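Local coordinates for protein tetraacyldisaccharide 4'-kinase (Aquifex aeolicus, PDB 4EHX) that catalyses the transfer of the gamma-phosphate of ATP to the 4'-position of a tetraacyldisaccharide 1-phosphate, giving lipid IVA in lipid A biosynthesis, at residues L58-L61 and L62-K65; K156-D159 and L160-L164; P173-E176 and I177-A180; G239-R242 and K243-N247; L306-L309 and I310-F314. All blocks are in the same frame, centred on the assembly; numbering follows the deposited sequence.

In the fold
All five contacts are local turns. Contacts 1, 4 and 5 are partly buried, each with an apolar inner side and charged residues outside. Contacts 1 and 5 touch, with I310 packing on L58 and L62, so the end of helix 51-61 and helix 303-312 share one apolar seam. Contacts 2 and 3 also meet, where L174 lies against the backbone of D159 and L160; both are rich in charge, with contact 2 at the surface beside the predicted ATP-binding loop and contact 3 burying E176 and I177. Contact 4 stands apart, about 36 Å from contact 5 between centres. Regular alpha-helical bonding marks contacts 4 and 5, while three-residue bonds dominate contacts 2 and 3.

Contact 1 (L58-L61 and L62-K65); sequences LADL and LKDK
L62 is the first residue to leave helix 51-61, and its side chain lies back along the last turn toward L58. Its CG stands beside the backbone N and opposite the carbonyl carbon (chi1 -67°), which lets L62 CD1 approach L58 CD1 at 4.2 Å; one methyl of each leucine does the touching. Lower down, L62 CB rests on A59 O at 3.6 Å.

The backbone changes its bonding at the same place. L62 N still gives the alpha-helical bond to L58 O, 3.2 Å long, and adds a weak one to A59 O. One residue later, K63 N turns to D60 O instead, at 3.2 Å, and comes from above that carbonyl's plane. K63 wedges its CG between the backbone N and the carbonyl carbon (chi1 64°), which lays CG against D60 O at 3.4 Å before the straight chain runs out to solvent. Its NZ ends 5.5 Å from D60 OD1, too far for a salt bridge.

A type I turn from L62 to K65 follows, closed by K65 N on L62 O. A water ties it to the helix end, donating to L61 O at 2.8 Å and accepting from D64 N.

The first residues of helix 51-61, K51 and T52, belong to the predicted ATP-binding loop. L58 packs on I39 and V41 of strand 38-43 and on I136 of strand 134-138, while I310 of helix 303-312 covers L58, L61 and L62; K65 makes a cation-pi contact with F314.

Contact 2 (K156-D159 and L160-L164); sequences KKKD and LKDRL
K157, K158 and D159 meet L160, K161 and D162 in one short, weakly bonded helical turn at the protein surface, where strand 150-156 gives way to the loop leading on toward strand 182-186. Its backbone bonds span three residues. K161 N reaches K158 O at 3.1 Å, and D162 N reaches D159 O in a nearly straight bond (162°); the one from L160 N to K157 O is weak.

Side chains lean on the same carbonyls. D162 CB sits 3.4 Å from D159 O, and L160 CB touches K157 O. K161 bends at its third torsion (chi3 -72°), a kink that folds CE back to within 3.8 Å of K157 O rather than letting the chain run straight out.

The carboxylate of D159 turns back onto the amide of the residue just before the turn: D159 OD2 takes the N-H of K156, with K156 N at 3.0 Å and above the carboxylate plane. The turn lies against the P-loop of this kinase: D159 OD1 bonds to S45 OG and K156 NZ to G48 O, both residues of the predicted ATP site.

Between the two aspartates sits a water that donates to both, 2.7 Å from D159 OD1 and as far from D162 OD2, bridging oxygens 4.9 Å apart. D162 OD1 is held too, taking R163 N at 2.6 Å through its anti lone pair and also N169 N. Beyond it, L164 packs on Y13 of helix 7-25.

Contact 3 (P173-E176 and I177-A180); sequences PLKE and IRRA
E176 and R179 form the salt bridge of this turn, R179 NH1 lying 2.8 Å from E176 OE2. The fit is not a flat one: the two planes are turned 37° apart, and the nitrogen meets the oxygen from above the carboxylate. E176 bends at its second torsion (chi2 -59°) and R179 at its third (chi3 -55°), and these two kinks bring both ends back over the turn. R179 NH1 has a second carboxylate in E172 OE2, while NH2 bonds to F141 O.

R178 reaches the same glutamate only through water. One water joins R178 NE to E176 OE2 and another joins R178 NH2 to OE1; NH2 itself stays 4.0 Å from OE1, which lies well out of the guanidinium plane. K175 runs alongside R178, pointing the same way, with its CD over one face of the guanidinium. Their cationic ends, K175 NZ and R178 NH2, come within 4.2 Å, and a water accepts from both.

Underneath is a 3-10 segment. I177 N bonds to L174 O at 3.0 Å, R178 N to K175 O and R179 N to E176 O. On the buried side I177 CG1 presses on L174 O at 3.3 Å, and I177 CD1 is 4.4 Å from L174 CD2. I177 goes on to pack against L153 and L155 of strand 150-156.

The R179 guanidinium is probably restrained in rotation by a carbonyl and two carboxylates. K175 and R178 share their water, and R178 NH2 also has a long, weak ion pair with D25; solvent and the nearby E176 carboxylate presumably soften the repulsion between them.

Contact 4 (G239-R242 and K243-N247); sequences GQFR and KVLKN
The ring of F241 carries L245 on one face. L245 CD1 stands 3.9 Å from the ring centroid and only 9° off the normal, a CH-pi contact placed almost exactly over the middle. The other methyl, CD2, is shifted toward one end of the ring and meets F241 CE1 at 3.9 Å.

Two torsions set this up. F241 swings CG opposite its backbone N (chi1 -166°), and L245, one turn later, keeps CG beside its own N (chi1 -68°), which brings the leucine fork back to the ring. The branch point is pressed against the backbone as well, with L245 CG 3.3 Å from F241 O, the same oxygen that accepts L245 N at 3.0 Å.

The backbone is regular alpha helix. K243 N bonds to G239 O, V244 N to Q240 O at 3.0 Å, and K246 N to R242 O. V244 lays CG2 on Q240 O at 3.4 Å, and K243 sets CB on that same oxygen before its chain bends away into solvent.

F241 and L245 face inward with V244. L294 of strand 291-300 touches all three, L245 also meets A231 and V252, and F241 meets S233. R242, K243 and K246 take the exposed side. This is the amphipathic helix of a beta-alpha-beta unit, in which helix 237-248 connects the parallel strands 229-233 and 252-257 and packs on them with its apolar side.

Contact 5 (L306-L309 and I310-F314); sequences LKKL and IYRIF
I310 N to L306 O (3.0 Å), Y311 N to K307 O and R312 N to K308 O are successive alpha-helical bonds that run along helix 303-312.

On the buried side L306 and I310 meet one turn apart. L306 points CG opposite its backbone N (chi1 175°), while I310 holds CG1 beside its own N (chi1 -67°), and the end of the isoleucine crosses the leucine, I310 CD1 lying 3.9 Å from L306 CG. The same branch leans on the backbone, with I310 CG1 3.3 Å from L306 O.

On the exposed side K308 and R312 run alongside each other, pointing the same way. The lysine lies over one face of the guanidinium, K308 CE being 3.5 Å from R312 NH2. Packing the methylene there leaves two positive ends close, K308 NZ lying 4.1 Å from R312 NH2, which is probably tolerable because both are exposed. Both side chains also touch a crystal neighbour. Y311 CD2 comes to the edge of the R312 guanidinium, in its plane. Y311 OH bonds to Y315 OH, and their rings meet edge-to-face.

Further along, I313 CG2 rests on L309 O at 3.4 Å. L306 packs on F54 and K307 on L61, both of helix 51-61, L309 touches P200, and I313 and F314 close on P37 just before strand 38-43.

Contact 1 (L58-L61 and L62-K65)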
# COMPACT_ATOMS: atom_id res chain seq x y z
N LEU A 58 5.88 -6.05 6.55
CA LEU A 58 7.21 -6.42 6.08
C LEU A 58 8.29 -5.55 6.71
O LEU A 58 9.34 -6.04 7.13
CB LEU A 58 7.25 -6.30 4.54
CG LEU A 58 8.59 -6.54 3.85
CD1 LEU A 58 9.07 -7.96 4.13
CD2 LEU A 58 8.43 -6.29 2.33
N ALA A 59 8.04 -4.25 6.80
CA ALA A 59 9.04 -3.36 7.39
C ALA A 59 9.29 -3.75 8.85
O ALA A 59 10.42 -3.70 9.33
CB ALA A 59 8.60 -1.88 7.28
N ASP A 60 8.23 -4.18 9.53
CA ASP A 60 8.36 -4.66 10.90
C ASP A 60 9.19 -5.94 11.01
O ASP A 60 9.93 -6.13 11.98
CB ASP A 60 6.98 -4.87 11.56
CG ASP A 60 7.10 -5.37 12.99
OD1 ASP A 60 7.38 -4.53 13.86
OD2 ASP A 60 6.94 -6.59 13.24
N LEU A 61 9.08 -6.83 10.03
CA LEU A 61 9.90 -8.03 10.03
C LEU A 61 11.37 -7.64 9.93
O LEU A 61 12.25 -8.33 10.47
CB LEU A 61 9.53 -8.96 8.86
CG LEU A 61 8.17 -9.67 8.90
CD1 LEU A 61 8.02 -10.60 7.70
CD2 LEU A 61 8.00 -10.44 10.22
N LEU A 62 11.64 -6.52 9.27
CA LEU A 62 13.00 -6.02 9.06
C LEU A 62 13.39 -4.92 10.05
O LEU A 62 14.23 -4.06 9.74
CB LEU A 62 13.11 -5.46 7.64
CG LEU A 62 13.00 -6.49 6.52
CD1 LEU A 62 12.58 -5.86 5.18
CD2 LEU A 62 14.33 -7.25 6.37
N LYS A 63 12.81 -4.94 11.24
CA LYS A 63 13.05 -3.87 12.22
C LYS A 63 14.51 -3.77 12.67
O LYS A 63 14.94 -2.75 13.21
CB LYS A 63 12.14 -4.04 13.43
CG LYS A 63 12.40 -5.30 14.22
CD LYS A 63 11.46 -5.36 15.43
CE LYS A 63 11.73 -6.64 16.23
NZ LYS A 63 10.86 -6.79 17.43
N ASP A 64 15.28 -4.82 12.44
CA ASP A 64 16.68 -4.84 12.81
C ASP A 64 17.58 -4.25 11.72
O ASP A 64 18.80 -4.16 11.89
CB ASP A 64 17.12 -6.26 13.16
CG ASP A 64 16.36 -6.83 14.36
OD1 ASP A 64 16.20 -6.12 15.37
OD2 ASP A 64 15.90 -8.00 14.28
N LYS A 65 16.99 -3.86 10.59
CA LYS A 65 17.74 -3.30 9.46
C LYS A 65 17.36 -1.84 9.20
O LYS A 65 16.27 -1.40 9.58
CB LYS A 65 17.44 -4.09 8.17
CG LYS A 65 17.88 -5.55 8.19
CD LYS A 65 19.40 -5.67 8.25
CE LYS A 65 19.86 -7.10 8.00
NZ LYS A 65 21.35 -7.16 8.01
O HOH W 1 14.70 -7.61 11.62

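Contact 2 (K156-D159 and L160-L164)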
# COMPACT_ATOMS: atom_id res chain seq x y z
N LYS A 156 -5.73 -11.13 -4.52
CA LYS A 156 -7.01 -11.43 -3.87
C LYS A 156 -7.90 -12.30 -4.75
O LYS A 156 -7.73 -12.35 -5.97
CB LYS A 156 -7.74 -10.14 -3.47
CG LYS A 156 -8.09 -9.26 -4.63
CD LYS A 156 -8.62 -7.93 -4.15
CE LYS A 156 -8.78 -6.98 -5.32
NZ LYS A 156 -9.21 -5.64 -4.87
N LYS A 157 -8.85 -12.99 -4.13
CA LYS A 157 -9.68 -13.92 -4.88
C LYS A 157 -10.30 -13.23 -6.10
O LYS A 157 -10.34 -13.80 -7.19
CB LYS A 157 -10.77 -14.53 -3.99
CG LYS A 157 -11.62 -15.60 -4.69
CD LYS A 157 -12.72 -16.12 -3.76
CE LYS A 157 -13.56 -17.21 -4.41
NZ LYS A 157 -14.66 -17.65 -3.51
N LYS A 158 -10.76 -12.00 -5.92
CA LYS A 158 -11.38 -11.23 -7.01
C LYS A 158 -10.47 -11.11 -8.25
O LYS A 158 -10.95 -11.10 -9.39
CB LYS A 158 -11.75 -9.84 -6.52
CG LYS A 158 -12.59 -9.02 -7.50
CD LYS A 158 -12.72 -7.59 -7.01
CE LYS A 158 -13.57 -6.75 -7.96
NZ LYS A 158 -13.61 -5.32 -7.53
N ASP A 159 -9.16 -10.99 -8.02
CA ASP A 159 -8.19 -10.86 -9.12
C ASP A 159 -8.27 -12.04 -10.09
O ASP A 159 -8.16 -11.86 -11.31
CB ASP A 159 -6.76 -10.77 -8.58
CG ASP A 159 -6.48 -9.47 -7.84
OD1 ASP A 159 -7.14 -8.45 -8.15
OD2 ASP A 159 -5.60 -9.46 -6.95
N LEU A 160 -8.43 -13.25 -9.54
CA LEU A 160 -8.44 -14.47 -10.36
C LEU A 160 -9.62 -14.53 -11.32
O LEU A 160 -9.60 -15.28 -12.30
CB LEU A 160 -8.44 -15.71 -9.47
CG LEU A 160 -7.22 -15.91 -8.57
CD1 LEU A 160 -7.41 -17.15 -7.71
CD2 LEU A 160 -5.95 -16.03 -9.40
N LYS A 161 -10.65 -13.74 -11.05
CA LYS A 161 -11.84 -13.73 -11.89
C LYS A 161 -11.92 -12.47 -12.74
O LYS A 161 -12.89 -12.28 -13.48
CB LYS A 161 -13.09 -13.84 -11.02
CG LYS A 161 -13.10 -15.05 -10.09
CD LYS A 161 -14.27 -15.02 -9.11
CE LYS A 161 -14.07 -13.95 -8.05
NZ LYS A 161 -15.05 -14.09 -6.93
N ASP A 162 -10.91 -11.61 -12.65
CA ASP A 162 -10.98 -10.26 -13.22
C ASP A 162 -10.45 -10.20 -14.66
O ASP A 162 -10.01 -11.21 -15.21
CB ASP A 162 -10.18 -9.30 -12.33
CG ASP A 162 -10.77 -7.89 -12.30
OD1 ASP A 162 -11.29 -7.44 -13.33
OD2 ASP A 162 -10.71 -7.24 -11.23
N ARG A 163 -10.50 -9.02 -15.25
CA ARG A 163 -10.08 -8.81 -16.63
C ARG A 163 -9.15 -7.61 -16.74
O ARG A 163 -9.12 -6.75 -15.86
CB ARG A 163 -11.30 -8.59 -17.53
CG ARG A 163 -12.23 -9.79 -17.64
CD ARG A 163 -13.48 -9.43 -18.43
NE ARG A 163 -14.22 -8.33 -17.81
CZ ARG A 163 -15.42 -7.91 -18.20
NH1 ARG A 163 -16.04 -8.50 -19.21
NH2 ARG A 163 -16.00 -6.89 -17.58
N LEU A 164 -8.39 -7.53 -17.83
CA LEU A 164 -7.53 -6.38 -18.07
C LEU A 164 -8.32 -5.08 -18.14
O LEU A 164 -9.42 -5.04 -18.69
CB LEU A 164 -6.74 -6.57 -19.38
CG LEU A 164 -5.50 -7.44 -19.24
CD1 LEU A 164 -4.99 -7.90 -20.59
CD2 LEU A 164 -4.43 -6.68 -18.49
O HOH W 2 -9.59 -7.40 -8.82

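Contact 3 (P173-E176 and I177-A180)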
# COMPACT_ATOMS: atom_id res chain seq x y z
N PRO A 173 -2.03 -9.22 -17.41
CA PRO A 173 -2.68 -10.53 -17.52
C PRO A 173 -2.24 -11.43 -16.39
O PRO A 173 -1.12 -11.30 -15.90
CB PRO A 173 -2.13 -11.09 -18.83
CG PRO A 173 -1.75 -9.88 -19.63
CD PRO A 173 -1.29 -8.87 -18.64
N LEU A 174 -3.12 -12.34 -15.98
CA LEU A 174 -2.83 -13.26 -14.88
C LEU A 174 -1.61 -14.16 -15.13
O LEU A 174 -1.00 -14.64 -14.18
CB LEU A 174 -4.07 -14.11 -14.57
CG LEU A 174 -5.31 -13.40 -14.02
CD1 LEU A 174 -6.49 -14.37 -13.94
CD2 LEU A 174 -5.03 -12.78 -12.65
N LYS A 175 -1.24 -14.40 -16.39
CA LYS A 175 -0.06 -15.22 -16.66
C LYS A 175 1.20 -14.64 -16.00
O LYS A 175 2.16 -15.37 -15.73
CB LYS A 175 0.18 -15.40 -18.17
CG LYS A 175 0.71 -14.16 -18.88
CD LYS A 175 0.95 -14.40 -20.39
CE LYS A 175 1.60 -13.16 -21.02
NZ LYS A 175 1.99 -13.37 -22.45
N GLU A 176 1.21 -13.34 -15.76
CA GLU A 176 2.37 -12.67 -15.16
C GLU A 176 2.57 -13.00 -13.69
O GLU A 176 3.56 -12.60 -13.09
CB GLU A 176 2.29 -11.16 -15.38
CG GLU A 176 2.31 -10.77 -16.85
CD GLU A 176 3.57 -11.25 -17.57
OE1 GLU A 176 3.50 -11.46 -18.79
OE2 GLU A 176 4.63 -11.41 -16.92
N ILE A 177 1.64 -13.73 -13.11
CA ILE A 177 1.87 -14.32 -11.79
C ILE A 177 3.20 -15.08 -11.77
O ILE A 177 3.88 -15.16 -10.74
CB ILE A 177 0.69 -15.22 -11.37
CG1 ILE A 177 -0.50 -14.34 -10.97
CG2 ILE A 177 1.08 -16.14 -10.19
CD1 ILE A 177 -1.82 -15.10 -10.83
N ARG A 178 3.60 -15.61 -12.92
CA ARG A 178 4.88 -16.33 -13.01
C ARG A 178 6.11 -15.53 -12.57
O ARG A 178 7.13 -16.13 -12.19
CB ARG A 178 5.09 -16.89 -14.43
CG ARG A 178 5.35 -15.83 -15.51
CD ARG A 178 5.33 -16.49 -16.89
NE ARG A 178 5.47 -15.52 -17.98
CZ ARG A 178 5.10 -15.75 -19.24
NH1 ARG A 178 4.55 -16.91 -19.57
NH2 ARG A 178 5.26 -14.81 -20.16
N ARG A 179 6.05 -14.20 -12.63
CA ARG A 179 7.19 -13.37 -12.20
C ARG A 179 7.41 -13.35 -10.68
O ARG A 179 8.49 -13.00 -10.22
CB ARG A 179 7.08 -11.93 -12.69
CG ARG A 179 6.89 -11.79 -14.19
CD ARG A 179 7.39 -10.43 -14.68
NE ARG A 179 6.81 -9.26 -14.00
CZ ARG A 179 5.72 -8.60 -14.40
NH1 ARG A 179 5.04 -9.01 -15.47
NH2 ARG A 179 5.31 -7.53 -13.74
N ALA A 180 6.39 -13.72 -9.92
CA ALA A 180 6.49 -13.69 -8.46
C ALA A 180 7.47 -14.72 -7.91
O ALA A 180 7.55 -15.84 -8.40
CB ALA A 180 5.10 -13.90 -7.82
O HOH W 3 4.18 -15.04 -22.73
O HOH W 4 6.76 -13.07 -17.58
O HOH W 5 5.36 -12.05 -20.60

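Contact 4 (G239-R242 and K243-N247)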
# COMPACT_ATOMS: atom_id res chain seq x y z
N GLY A 239 -18.83 3.76 1.23
CA GLY A 239 -19.42 2.44 1.29
C GLY A 239 -18.55 1.52 2.12
O GLY A 239 -19.04 0.89 3.06
N GLN A 240 -17.27 1.44 1.78
CA GLN A 240 -16.34 0.56 2.47
C GLN A 240 -16.23 0.90 3.96
O GLN A 240 -16.47 0.05 4.82
CB GLN A 240 -14.95 0.63 1.81
CG GLN A 240 -14.27 -0.72 1.63
CD GLN A 240 -14.97 -1.61 0.61
OE1 GLN A 240 -15.21 -1.19 -0.52
NE2 GLN A 240 -15.29 -2.83 1.01
N PHE A 241 -15.86 2.14 4.25
CA PHE A 241 -15.72 2.63 5.62
C PHE A 241 -16.97 2.37 6.46
O PHE A 241 -16.88 1.86 7.57
CB PHE A 241 -15.39 4.13 5.60
CG PHE A 241 -14.89 4.66 6.92
CD1 PHE A 241 -14.17 3.86 7.78
CD2 PHE A 241 -15.15 5.97 7.28
CE1 PHE A 241 -13.70 4.36 8.99
CE2 PHE A 241 -14.69 6.48 8.49
CZ PHE A 241 -13.97 5.67 9.34
N ARG A 242 -18.14 2.71 5.92
CA ARG A 242 -19.41 2.50 6.63
C ARG A 242 -19.61 1.03 7.01
O ARG A 242 -20.03 0.72 8.12
CB ARG A 242 -20.60 2.98 5.79
CG ARG A 242 -20.76 4.49 5.70
CD ARG A 242 -21.97 4.87 4.85
NE ARG A 242 -23.23 4.60 5.54
CZ ARG A 242 -24.00 5.53 6.08
NH1 ARG A 242 -23.65 6.81 6.01
NH2 ARG A 242 -25.12 5.19 6.70
N LYS A 243 -19.31 0.14 6.07
CA LYS A 243 -19.46 -1.29 6.29
C LYS A 243 -18.56 -1.76 7.43
O LYS A 243 -19.02 -2.42 8.36
CB LYS A 243 -19.14 -2.06 5.01
CG LYS A 243 -19.42 -3.55 5.09
CD LYS A 243 -20.89 -3.83 5.36
CE LYS A 243 -21.17 -5.32 5.46
NZ LYS A 243 -20.85 -6.05 4.20
N VAL A 244 -17.29 -1.40 7.36
CA VAL A 244 -16.32 -1.82 8.36
C VAL A 244 -16.72 -1.36 9.76
O VAL A 244 -16.64 -2.13 10.72
CB VAL A 244 -14.91 -1.28 8.05
CG1 VAL A 244 -13.95 -1.60 9.18
CG2 VAL A 244 -14.41 -1.84 6.72
N LEU A 245 -17.15 -0.10 9.87
CA LEU A 245 -17.59 0.44 11.15
C LEU A 245 -18.76 -0.37 11.70
O LEU A 245 -18.82 -0.66 12.90
CB LEU A 245 -17.99 1.91 10.99
CG LEU A 245 -16.88 2.92 10.68
CD1 LEU A 245 -17.46 4.30 10.37
CD2 LEU A 245 -15.91 3.01 11.85
N LYS A 246 -19.69 -0.72 10.82
CA LYS A 246 -20.86 -1.50 11.21
C LYS A 246 -20.47 -2.90 11.70
O LYS A 246 -20.90 -3.33 12.76
CB LYS A 246 -21.85 -1.61 10.04
CG LYS A 246 -23.11 -2.40 10.35
CD LYS A 246 -24.04 -2.48 9.15
CE LYS A 246 -25.30 -3.25 9.49
NZ LYS A 246 -26.25 -3.32 8.34
N ASN A 247 -19.65 -3.59 10.92
CA ASN A 247 -19.21 -4.94 11.27
C ASN A 247 -18.41 -5.00 12.57
O ASN A 247 -18.37 -6.04 13.22
CB ASN A 247 -18.42 -5.57 10.12
CG ASN A 247 -19.25 -5.78 8.86
OD1 ASN A 247 -18.74 -5.67 7.75
ND2 ASN A 247 -20.53 -6.07 9.04

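Contact 5 (L306-L309 and I310-F314)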
# COMPACT_ATOMS: atom_id res chain seq x y z
N LEU A 306 8.37 -17.09 5.44
CA LEU A 306 8.63 -15.82 4.77
C LEU A 306 9.89 -15.17 5.33
O LEU A 306 10.72 -14.64 4.57
CB LEU A 306 7.42 -14.89 4.88
CG LEU A 306 7.64 -13.48 4.32
CD1 LEU A 306 7.96 -13.56 2.81
CD2 LEU A 306 6.43 -12.61 4.56
N LYS A 307 10.07 -15.26 6.65
CA LYS A 307 11.26 -14.69 7.30
C LYS A 307 12.51 -15.34 6.73
O LYS A 307 13.52 -14.68 6.52
CB LYS A 307 11.22 -14.90 8.82
CG LYS A 307 10.19 -14.02 9.56
CD LYS A 307 10.24 -14.29 11.06
CE LYS A 307 9.36 -13.33 11.87
NZ LYS A 307 9.37 -13.70 13.32
N LYS A 308 12.44 -16.65 6.50
CA LYS A 308 13.58 -17.36 5.92
C LYS A 308 13.91 -16.88 4.51
O LYS A 308 15.08 -16.72 4.17
CB LYS A 308 13.36 -18.87 5.93
CG LYS A 308 14.51 -19.68 5.34
CD LYS A 308 14.35 -21.16 5.68
CE LYS A 308 15.49 -21.98 5.09
NZ LYS A 308 15.33 -23.44 5.37
N LEU A 309 12.88 -16.65 3.69
CA LEU A 309 13.12 -16.15 2.33
C LEU A 309 13.79 -14.79 2.40
O LEU A 309 14.67 -14.48 1.61
CB LEU A 309 11.82 -16.01 1.53
CG LEU A 309 11.13 -17.25 0.98
CD1 LEU A 309 9.81 -16.85 0.34
CD2 LEU A 309 12.02 -17.99 -0.02
N ILE A 310 13.35 -13.97 3.35
CA ILE A 310 13.87 -12.62 3.46
C ILE A 310 15.33 -12.64 3.90
O ILE A 310 16.18 -11.99 3.29
CB ILE A 310 13.02 -11.79 4.41
CG1 ILE A 310 11.63 -11.58 3.81
CG2 ILE A 310 13.68 -10.44 4.73
CD1 ILE A 310 10.63 -11.02 4.79
N TYR A 311 15.60 -13.41 4.94
CA TYR A 311 16.95 -13.59 5.46
C TYR A 311 17.95 -13.98 4.37
O TYR A 311 19.06 -13.43 4.31
CB TYR A 311 16.89 -14.64 6.58
CG TYR A 311 18.19 -15.27 7.00
CD1 TYR A 311 19.06 -14.60 7.85
CD2 TYR A 311 18.52 -16.56 6.61
CE1 TYR A 311 20.25 -15.18 8.27
CE2 TYR A 311 19.70 -17.15 7.02
CZ TYR A 311 20.56 -16.46 7.85
OH TYR A 311 21.73 -17.05 8.25
N ARG A 312 17.56 -14.90 3.49
CA ARG A 312 18.49 -15.40 2.47
C ARG A 312 18.92 -14.38 1.41
O ARG A 312 19.94 -14.58 0.75
CB ARG A 312 17.95 -16.67 1.81
CG ARG A 312 17.83 -17.87 2.75
CD ARG A 312 19.20 -18.35 3.23
NE ARG A 312 19.08 -19.48 4.16
CZ ARG A 312 19.09 -20.75 3.79
NH1 ARG A 312 19.21 -21.07 2.50
NH2 ARG A 312 18.97 -21.72 4.70
N ILE A 313 18.17 -13.29 1.24
CA ILE A 313 18.55 -12.28 0.25
C ILE A 313 19.68 -11.37 0.73
O ILE A 313 20.22 -10.58 -0.04
CB ILE A 313 17.35 -11.39 -0.21
CG1 ILE A 313 17.07 -10.30 0.82
CG2 ILE A 313 16.14 -12.24 -0.54
CD1 ILE A 313 15.82 -9.49 0.56
N PHE A 314 20.05 -11.47 2.00
CA PHE A 314 21.19 -10.70 2.53
C PHE A 314 22.56 -11.36 2.34
O PHE A 314 23.56 -10.93 2.94
CB PHE A 314 20.96 -10.35 3.99
CG PHE A 314 19.90 -9.31 4.19
CD1 PHE A 314 20.22 -7.96 4.16
CD2 PHE A 314 18.57 -9.68 4.35
CE1 PHE A 314 19.22 -6.99 4.32
CE2 PHE A 314 17.57 -8.72 4.50
CZ PHE A 314 17.90 -7.38 4.49